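Local coordinates for protein Rik1-associated factor 1 (PDB 4O9D) that contributes, as a subunit of the Clr4 methyltransferase complex, to establishing heterochromatin through methylation of histone H3, this chain being its WD-repeat propeller part, at residues Phe45-Thr50 with Glu70-Leu75; Glu76-Leu81 with Ser90-Leu95. One frame throughout, in Å; residues are numbered along the deposited sequence.

Overall arrangement
Both contacts lie in the WD-repeat propeller, at neighbouring blades, with their centres 13 Å apart and each about 16 Å from the centre of the chain. Contact 1 stays within the blade of strands 33-38, 44-49, 62-66 and 71-74; contact 2 sits where the chain, just past strand 71-74, enters the next blade and pairs strand 79-81 with strand 87-97. The blades touch directly: Ser49 O probably accepts a hydrogen bond from Ile92 N over 3.2 Å, and Gly48 CA packs against Ile92 CB at 3.8 Å. Asn61 adds a second bridge, bonding to Ser49 of contact 1 and to Ser77 and Ser90 of contact 2.

Contact 1 (Phe45-Thr50 with Glu70-Leu75); sequences FALGST and ETIQSL. With EDO (1,2-ethanediol), chain C.
Ile72 CD1 approaches the Phe45 ring obliquely, 4.0 Å from both CE1 and CZ, and the two side chains cross at about a right angle. The CG of Phe45 is turned between its own N and carbonyl carbon (chi1 67°), which directs the CE1 and CZ side of the ring to Ile72. Its backbone pairs with Gly65 of strand 62-66, the strand lying between the two segments. Phe67 and Phe419 add their rings to the same cluster. Two residues on, Leu47 places CG in the plane of the Phe45 ring, at its edge, and brings CD1 to 4.2 Å from the same Ile72 CD1, again with the side chains crossed. The Ile72 methyl is therefore shared between an aromatic and an aliphatic neighbour; it is carried there by an extended chain, with CG1 anti to the backbone N (chi1 -161°). Phe26 of strand 21-26 touches both Leu47 and Ile72, so the adjoining blade contributes to this buried apolar patch. On strand 71-74 itself, Thr71 OG1 forms a 2.7 Å hydrogen bond with O2 of an ethanediol, probably from the crystallisation liquor, while Glu70 and Thr71 together face Asp66 in a G1 beta bulge. Strands 33-38, 44-49, 62-66 and 71-74 follow one another in order, each antiparallel to the next, as in a four-stranded blade of a WD40 beta-propeller.

Contact 2 (Glu76-Leu81 with Ser90-Leu95); sequences ESHYKL and STISDL
The imidazole of His78 is approached obliquely by Ile92 CD1, which comes to 3.6 Å from CD2; the two side chains cross at about a right angle. Both ring nitrogens are occupied beyond this pair, ND1 with Asp110 OD1 and NE2 with Thr106 OG1, and these two bonds fix the rotation of the ring. The other flat group, the Tyr79 ring, is directed elsewhere and makes a cation-pi contact with Lys87. A histidine ahead of strand 87-97, at the start of the short strand 79-81, bonded to a hydroxyl of strand 103-108 and to an aspartate in the following turn, is consistent with the His-Ser/Thr-Asp network of WD40 repeats. Next to it the backbone closes up as an antiparallel hairpin: Ser90 N donates to His78 O at 2.9 Å, almost straight at 174°. The Ser90 hydroxyl, anti to its carbonyl carbon (chi1 -49°), lies along the opposite strand, with OG 3.5 Å from Tyr79 CA and 3.8 Å from Lys80 CG. Beyond that point the Lys80 chain runs out extended, and its NZ bonds to Phe109 O. Ile92 CD1 also packs against Ser77 OG at 3.7 Å, a hydroxyl held by Asn61, whose amide nitrogen in turn bonds to Ser90 O.

Contact 1 (Phe45-Thr50 with Glu70-Leu75)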
ATOM      1  N   PHE A  45      -9.580   4.830  11.695  1.00 27.20           N
ATOM      2  CA  PHE A  45      -8.876   3.940  10.785  1.00 24.47           C
ATOM      3  C   PHE A  45      -9.904   3.341   9.831  1.00 25.64           C
ATOM      4  O   PHE A  45     -11.105   3.431  10.071  1.00 24.47           O
ATOM      5  CB  PHE A  45      -8.169   2.828  11.572  1.00 26.46           C
ATOM      6  CG  PHE A  45      -9.118   1.890  12.246  1.00 27.47           C
ATOM      7  CD1 PHE A  45      -9.599   0.777  11.579  1.00 25.95           C
ATOM      8  CD2 PHE A  45      -9.560   2.142  13.551  1.00 31.87           C
ATOM      9  CE1 PHE A  45     -10.496  -0.105  12.209  1.00 30.24           C
ATOM     10  CE2 PHE A  45     -10.453   1.277  14.190  1.00 27.06           C
ATOM     11  CZ  PHE A  45     -10.928   0.156  13.522  1.00 28.80           C
ATOM     12  N   ALA A  46      -9.437   2.724   8.760  1.00 19.53           N
ATOM     13  CA  ALA A  46     -10.323   2.046   7.835  1.00 22.68           C
ATOM     14  C   ALA A  46      -9.683   0.771   7.309  1.00 25.92           C
ATOM     15  O   ALA A  46      -8.466   0.702   7.136  1.00 26.05           O
ATOM     16  CB  ALA A  46     -10.738   2.989   6.653  1.00 21.72           C
ATOM     17  N   LEU A  47     -10.519  -0.232   7.046  1.00 27.21           N
ATOM     18  CA  LEU A  47     -10.072  -1.553   6.619  1.00 28.20           C
ATOM     19  C   LEU A  47     -10.740  -1.916   5.310  1.00 26.93           C
ATOM     20  O   LEU A  47     -11.960  -1.877   5.219  1.00 27.01           O
ATOM     21  CB  LEU A  47     -10.478  -2.616   7.651  1.00 22.74           C
ATOM     22  CG  LEU A  47     -10.105  -2.395   9.115  1.00 29.47           C
ATOM     23  CD1 LEU A  47     -10.755  -3.491   9.999  1.00 35.08           C
ATOM     24  CD2 LEU A  47      -8.591  -2.387   9.311  1.00 22.55           C
ATOM     25  N   GLY A  48      -9.946  -2.300   4.309  1.00 23.70           N
ATOM     26  CA  GLY A  48     -10.484  -2.819   3.074  1.00 24.02           C
ATOM     27  C   GLY A  48     -10.073  -4.252   2.832  1.00 25.16           C
ATOM     28  O   GLY A  48      -8.905  -4.594   2.996  1.00 31.51           O
ATOM     29  N   SER A  49     -11.018  -5.086   2.416  1.00 24.90           N
ATOM     30  CA  SER A  49     -10.718  -6.487   2.158  1.00 30.78           C
ATOM     31  C   SER A  49     -11.157  -6.941   0.778  1.00 31.31           C
ATOM     32  O   SER A  49     -11.810  -6.192   0.022  1.00 32.18           O
ATOM     33  CB  SER A  49     -11.321  -7.398   3.244  1.00 32.18           C
ATOM     34  OG  SER A  49     -12.705  -7.190   3.403  1.00 35.29           O
ATOM     35  N   THR A  50     -10.795  -8.175   0.441  1.00 30.64           N
ATOM     36  CA  THR A  50     -11.099  -8.687  -0.891  1.00 36.28           C
ATOM     37  C   THR A  50     -12.532  -9.235  -0.973  1.00 40.53           C
ATOM     38  O   THR A  50     -13.225  -9.352   0.033  1.00 39.90           O
ATOM     39  CB  THR A  50     -10.108  -9.794  -1.300  1.00 35.28           C
ATOM     40  OG1 THR A  50     -10.265 -10.919  -0.434  1.00 37.70           O
ATOM     41  CG2 THR A  50      -8.656  -9.293  -1.217  1.00 34.16           C
ATOM     42  N   GLU A  70     -14.119   3.180  20.137  1.00 31.22           N
ATOM     43  CA  GLU A  70     -13.922   1.753  19.966  1.00 30.82           C
ATOM     44  C   GLU A  70     -15.127   1.147  19.254  1.00 31.20           C
ATOM     45  O   GLU A  70     -15.583   0.046  19.570  1.00 32.46           O
ATOM     46  CB  GLU A  70     -13.657   1.099  21.326  1.00 29.10           C
ATOM     47  CG  GLU A  70     -12.598   1.863  22.104  1.00 32.51           C
ATOM     48  CD  GLU A  70     -12.088   1.128  23.350  1.00 37.01           C
ATOM     49  OE1 GLU A  70     -12.644   0.057  23.716  1.00 33.92           O
ATOM     50  OE2 GLU A  70     -11.112   1.631  23.950  1.00 39.13           O
ATOM     51  N   THR A  71     -15.627   1.884  18.270  1.00 28.67           N
ATOM     52  CA  THR A  71     -16.722   1.412  17.434  1.00 30.41           C
ATOM     53  C   THR A  71     -16.273   1.296  15.987  1.00 30.71           C
ATOM     54  O   THR A  71     -15.314   1.937  15.563  1.00 29.38           O
ATOM     55  CB  THR A  71     -17.928   2.357  17.497  1.00 33.29           C
ATOM     56  OG1 THR A  71     -17.537   3.654  17.043  1.00 31.87           O
ATOM     57  CG2 THR A  71     -18.460   2.465  18.939  1.00 31.50           C
ATOM     58  N   ILE A  72     -16.994   0.484  15.230  1.00 29.84           N
ATOM     59  CA  ILE A  72     -16.669   0.253  13.840  1.00 29.64           C
ATOM     60  C   ILE A  72     -17.961   0.085  13.014  1.00 30.37           C
ATOM     61  O   ILE A  72     -18.969  -0.441  13.496  1.00 35.58           O
ATOM     62  CB  ILE A  72     -15.674  -0.948  13.704  1.00 27.10           C
ATOM     63  CG1 ILE A  72     -14.951  -0.916  12.355  1.00 27.64           C
ATOM     64  CG2 ILE A  72     -16.353  -2.279  13.923  1.00 29.50           C
ATOM     65  CD1 ILE A  72     -14.006  -2.081  12.169  1.00 26.04           C
ATOM     66  N   GLN A  73     -17.924   0.542  11.772  1.00 26.76           N
ATOM     67  CA  GLN A  73     -19.117   0.605  10.923  1.00 32.45           C
ATOM     68  C   GLN A  73     -18.793   0.126   9.520  1.00 32.90           C
ATOM     69  O   GLN A  73     -17.755   0.492   8.979  1.00 27.35           O
ATOM     70  CB  GLN A  73     -19.651   2.034  10.857  1.00 30.10           C
ATOM     71  CG  GLN A  73     -20.910   2.151  10.024  1.00 41.37           C
ATOM     72  CD  GLN A  73     -21.303   3.594   9.733  1.00 44.81           C
ATOM     73  OE1 GLN A  73     -20.720   4.547  10.273  1.00 46.38           O
ATOM     74  NE2 GLN A  73     -22.293   3.758   8.869  1.00 42.03           N
ATOM     75  N   SER A  74     -19.679  -0.703   8.960  1.00 29.46           N
ATOM     76  CA  SER A  74     -19.538  -1.259   7.618  1.00 32.37           C
ATOM     77  C   SER A  74     -20.086  -0.276   6.600  1.00 33.63           C
ATOM     78  O   SER A  74     -21.166   0.273   6.817  1.00 33.47           O
ATOM     79  CB  SER A  74     -20.333  -2.576   7.524  1.00 40.68           C
ATOM     80  OG  SER A  74     -20.231  -3.175   6.234  1.00 37.75           O
ATOM     81  N   LEU A  75     -19.377  -0.051   5.490  1.00 31.23           N
ATOM     82  CA  LEU A  75     -19.834   0.948   4.497  1.00 28.77           C
ATOM     83  C   LEU A  75     -20.496   0.306   3.284  1.00 31.03           C
ATOM     84  O   LEU A  75     -20.306  -0.872   3.012  1.00 29.08           O
ATOM     85  CB  LEU A  75     -18.687   1.854   4.001  1.00 34.89           C
ATOM     86  CG  LEU A  75     -17.898   2.728   4.985  1.00 36.42           C
ATOM     87  CD1 LEU A  75     -16.864   3.618   4.228  1.00 28.75           C
ATOM     88  CD2 LEU A  75     -18.826   3.568   5.822  1.00 36.35           C
TER
HETATM   89  C1  EDO C 701     -17.000   4.756  12.499  1.00 35.54           C
HETATM   90  O1  EDO C 701     -16.812   6.177  12.516  1.00 50.59           O
HETATM   91  C2  EDO C 701     -17.052   4.210  13.927  1.00 38.30           C
HETATM   92  O2  EDO C 701     -17.971   4.951  14.744  1.00 39.59           O

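Contact 2 (Glu76-Leu81 with Ser90-Leu95)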
ATOM      1  N   GLU A  76     -21.266   1.099   2.537  1.00 31.70           N
ATOM      2  CA  GLU A  76     -21.935   0.598   1.347  1.00 33.26           C
ATOM      3  C   GLU A  76     -20.932  -0.036   0.362  1.00 30.28           C
ATOM      4  O   GLU A  76     -21.266  -0.991  -0.352  1.00 29.19           O
ATOM      5  CB  GLU A  76     -22.728   1.731   0.677  1.00 33.21           C
ATOM      6  CG  GLU A  76     -23.021   1.483  -0.778  1.00 38.54           C
ATOM      7  CD  GLU A  76     -24.125   2.376  -1.330  1.00 49.30           C
ATOM      8  OE1 GLU A  76     -24.087   3.616  -1.122  1.00 46.98           O
ATOM      9  OE2 GLU A  76     -25.038   1.822  -1.977  1.00 53.67           O
ATOM     10  N   SER A  77     -19.710   0.502   0.340  1.00 30.32           N
ATOM     11  CA  SER A  77     -18.566  -0.106  -0.364  1.00 28.18           C
ATOM     12  C   SER A  77     -18.694  -0.130  -1.899  1.00 28.21           C
ATOM     13  O   SER A  77     -19.388   0.700  -2.464  1.00 32.17           O
ATOM     14  CB  SER A  77     -18.284  -1.510   0.175  1.00 30.79           C
ATOM     15  OG  SER A  77     -16.980  -1.947  -0.218  1.00 31.48           O
ATOM     16  N   HIS A  78     -17.993  -1.064  -2.549  1.00 27.57           N
ATOM     17  CA  HIS A  78     -18.004  -1.227  -4.012  1.00 29.08           C
ATOM     18  C   HIS A  78     -18.505  -2.630  -4.353  1.00 32.10           C
ATOM     19  O   HIS A  78     -18.146  -3.585  -3.673  1.00 36.66           O
ATOM     20  CB  HIS A  78     -16.582  -1.084  -4.582  1.00 29.86           C
ATOM     21  CG  HIS A  78     -15.897   0.203  -4.230  1.00 28.24           C
ATOM     22  ND1 HIS A  78     -15.554   1.147  -5.175  1.00 26.27           N
ATOM     23  CD2 HIS A  78     -15.491   0.703  -3.039  1.00 25.70           C
ATOM     24  CE1 HIS A  78     -14.955   2.167  -4.585  1.00 24.78           C
ATOM     25  NE2 HIS A  78     -14.922   1.932  -3.285  1.00 22.53           N
ATOM     26  N   TYR A  79     -19.282  -2.777  -5.424  1.00 32.16           N
ATOM     27  CA  TYR A  79     -19.918  -4.064  -5.711  1.00 37.45           C
ATOM     28  C   TYR A  79     -20.419  -4.153  -7.155  1.00 41.52           C
ATOM     29  O   TYR A  79     -20.543  -3.141  -7.843  1.00 35.20           O
ATOM     30  CB  TYR A  79     -21.101  -4.270  -4.760  1.00 35.39           C
ATOM     31  CG  TYR A  79     -22.082  -3.121  -4.817  1.00 42.23           C
ATOM     32  CD1 TYR A  79     -23.125  -3.113  -5.730  1.00 45.10           C
ATOM     33  CD2 TYR A  79     -21.939  -2.021  -3.985  1.00 42.31           C
ATOM     34  CE1 TYR A  79     -24.010  -2.044  -5.800  1.00 47.53           C
ATOM     35  CE2 TYR A  79     -22.818  -0.954  -4.046  1.00 41.12           C
ATOM     36  CZ  TYR A  79     -23.849  -0.969  -4.956  1.00 47.24           C
ATOM     37  OH  TYR A  79     -24.724   0.094  -5.016  1.00 49.70           O
ATOM     38  N   LYS A  80     -20.702  -5.373  -7.609  1.00 45.78           N
ATOM     39  CA  LYS A  80     -21.351  -5.579  -8.910  1.00 50.62           C
ATOM     40  C   LYS A  80     -22.447  -6.626  -8.718  1.00 50.78           C
ATOM     41  O   LYS A  80     -22.422  -7.386  -7.744  1.00 53.42           O
ATOM     42  CB  LYS A  80     -20.354  -6.074  -9.974  1.00 49.37           C
ATOM     43  CG  LYS A  80     -19.110  -5.201 -10.192  1.00 49.98           C
ATOM     44  CD  LYS A  80     -18.008  -5.952 -10.984  1.00 46.61           C
ATOM     45  CE  LYS A  80     -16.847  -5.021 -11.351  1.00 47.32           C
ATOM     46  NZ  LYS A  80     -15.736  -5.651 -12.150  1.00 41.43           N
ATOM     47  N   LEU A  81     -23.399  -6.680  -9.644  1.00 53.36           N
ATOM     48  CA  LEU A  81     -24.465  -7.684  -9.581  1.00 61.14           C
ATOM     49  C   LEU A  81     -24.006  -8.995 -10.226  1.00 60.49           C
ATOM     50  O   LEU A  81     -23.735  -9.033 -11.429  1.00 57.02           O
ATOM     51  CB  LEU A  81     -25.738  -7.169 -10.264  1.00 57.33           C
ATOM     52  CG  LEU A  81     -26.297  -5.851  -9.720  1.00 61.28           C
ATOM     53  CD1 LEU A  81     -25.831  -5.618  -8.279  1.00 60.00           C
ATOM     54  CD2 LEU A  81     -25.897  -4.683 -10.612  1.00 57.37           C
ATOM     55  N   SER A  90     -16.858  -6.030  -4.532  1.00 35.07           N
ATOM     56  CA  SER A  90     -15.606  -5.964  -5.286  1.00 35.91           C
ATOM     57  C   SER A  90     -14.427  -5.626  -4.370  1.00 32.21           C
ATOM     58  O   SER A  90     -14.498  -4.698  -3.577  1.00 31.91           O
ATOM     59  CB  SER A  90     -15.681  -4.887  -6.374  1.00 28.67           C
ATOM     60  OG  SER A  90     -16.861  -5.000  -7.151  1.00 38.06           O
ATOM     61  N   THR A  91     -13.341  -6.370  -4.520  1.00 28.74           N
ATOM     62  CA  THR A  91     -12.096  -6.110  -3.810  1.00 30.69           C
ATOM     63  C   THR A  91     -11.709  -4.633  -3.654  1.00 26.22           C
ATOM     64  O   THR A  91     -11.654  -3.876  -4.618  1.00 29.44           O
ATOM     65  CB  THR A  91     -10.961  -6.843  -4.519  1.00 28.69           C
ATOM     66  OG1 THR A  91     -11.208  -8.255  -4.428  1.00 31.57           O
ATOM     67  CG2 THR A  91      -9.595  -6.505  -3.881  1.00 30.49           C
ATOM     68  N   ILE A  92     -11.414  -4.236  -2.425  1.00 27.78           N
ATOM     69  CA  ILE A  92     -10.895  -2.903  -2.171  1.00 27.34           C
ATOM     70  C   ILE A  92      -9.416  -2.920  -2.501  1.00 30.70           C
ATOM     71  O   ILE A  92      -8.664  -3.733  -1.955  1.00 30.29           O
ATOM     72  CB  ILE A  92     -11.074  -2.466  -0.707  1.00 27.71           C
ATOM     73  CG1 ILE A  92     -12.560  -2.480  -0.329  1.00 25.71           C
ATOM     74  CG2 ILE A  92     -10.460  -1.060  -0.492  1.00 24.38           C
ATOM     75  CD1 ILE A  92     -13.380  -1.441  -1.037  1.00 26.89           C
ATOM     76  N   SER A  93      -8.995  -2.028  -3.391  1.00 22.95           N
ATOM     77  CA  SER A  93      -7.623  -2.065  -3.860  1.00 31.36           C
ATOM     78  C   SER A  93      -6.767  -1.031  -3.123  1.00 25.56           C
ATOM     79  O   SER A  93      -5.583  -1.251  -2.896  1.00 27.69           O
ATOM     80  CB  SER A  93      -7.566  -1.885  -5.390  1.00 28.64           C
ATOM     81  OG  SER A  93      -8.117  -0.636  -5.775  1.00 28.22           O
ATOM     82  N   ASP A  94      -7.349   0.086  -2.717  1.00 21.97           N
ATOM     83  CA  ASP A  94      -6.586   1.042  -1.938  1.00 28.26           C
ATOM     84  C   ASP A  94      -7.540   1.980  -1.227  1.00 28.03           C
ATOM     85  O   ASP A  94      -8.724   2.028  -1.530  1.00 26.86           O
ATOM     86  CB  ASP A  94      -5.608   1.836  -2.824  1.00 22.73           C
ATOM     87  CG  ASP A  94      -4.279   2.189  -2.092  1.00 28.55           C
ATOM     88  OD1 ASP A  94      -4.193   1.984  -0.855  1.00 27.62           O
ATOM     89  OD2 ASP A  94      -3.335   2.677  -2.758  1.00 26.24           O
ATOM     90  N   LEU A  95      -7.021   2.713  -0.262  1.00 25.73           N
ATOM     91  CA  LEU A  95      -7.797   3.741   0.399  1.00 25.72           C
ATOM     92  C   LEU A  95      -6.865   4.642   1.165  1.00 30.68           C
ATOM     93  O   LEU A  95      -5.751   4.246   1.512  1.00 27.01           O
ATOM     94  CB  LEU A  95      -8.872   3.144   1.314  1.00 27.71           C
ATOM     95  CG  LEU A  95      -8.596   1.818   2.014  1.00 27.20           C
ATOM     96  CD1 LEU A  95      -7.534   1.973   3.069  1.00 28.54           C
ATOM     97  CD2 LEU A  95      -9.899   1.291   2.622  1.00 29.62           C
TER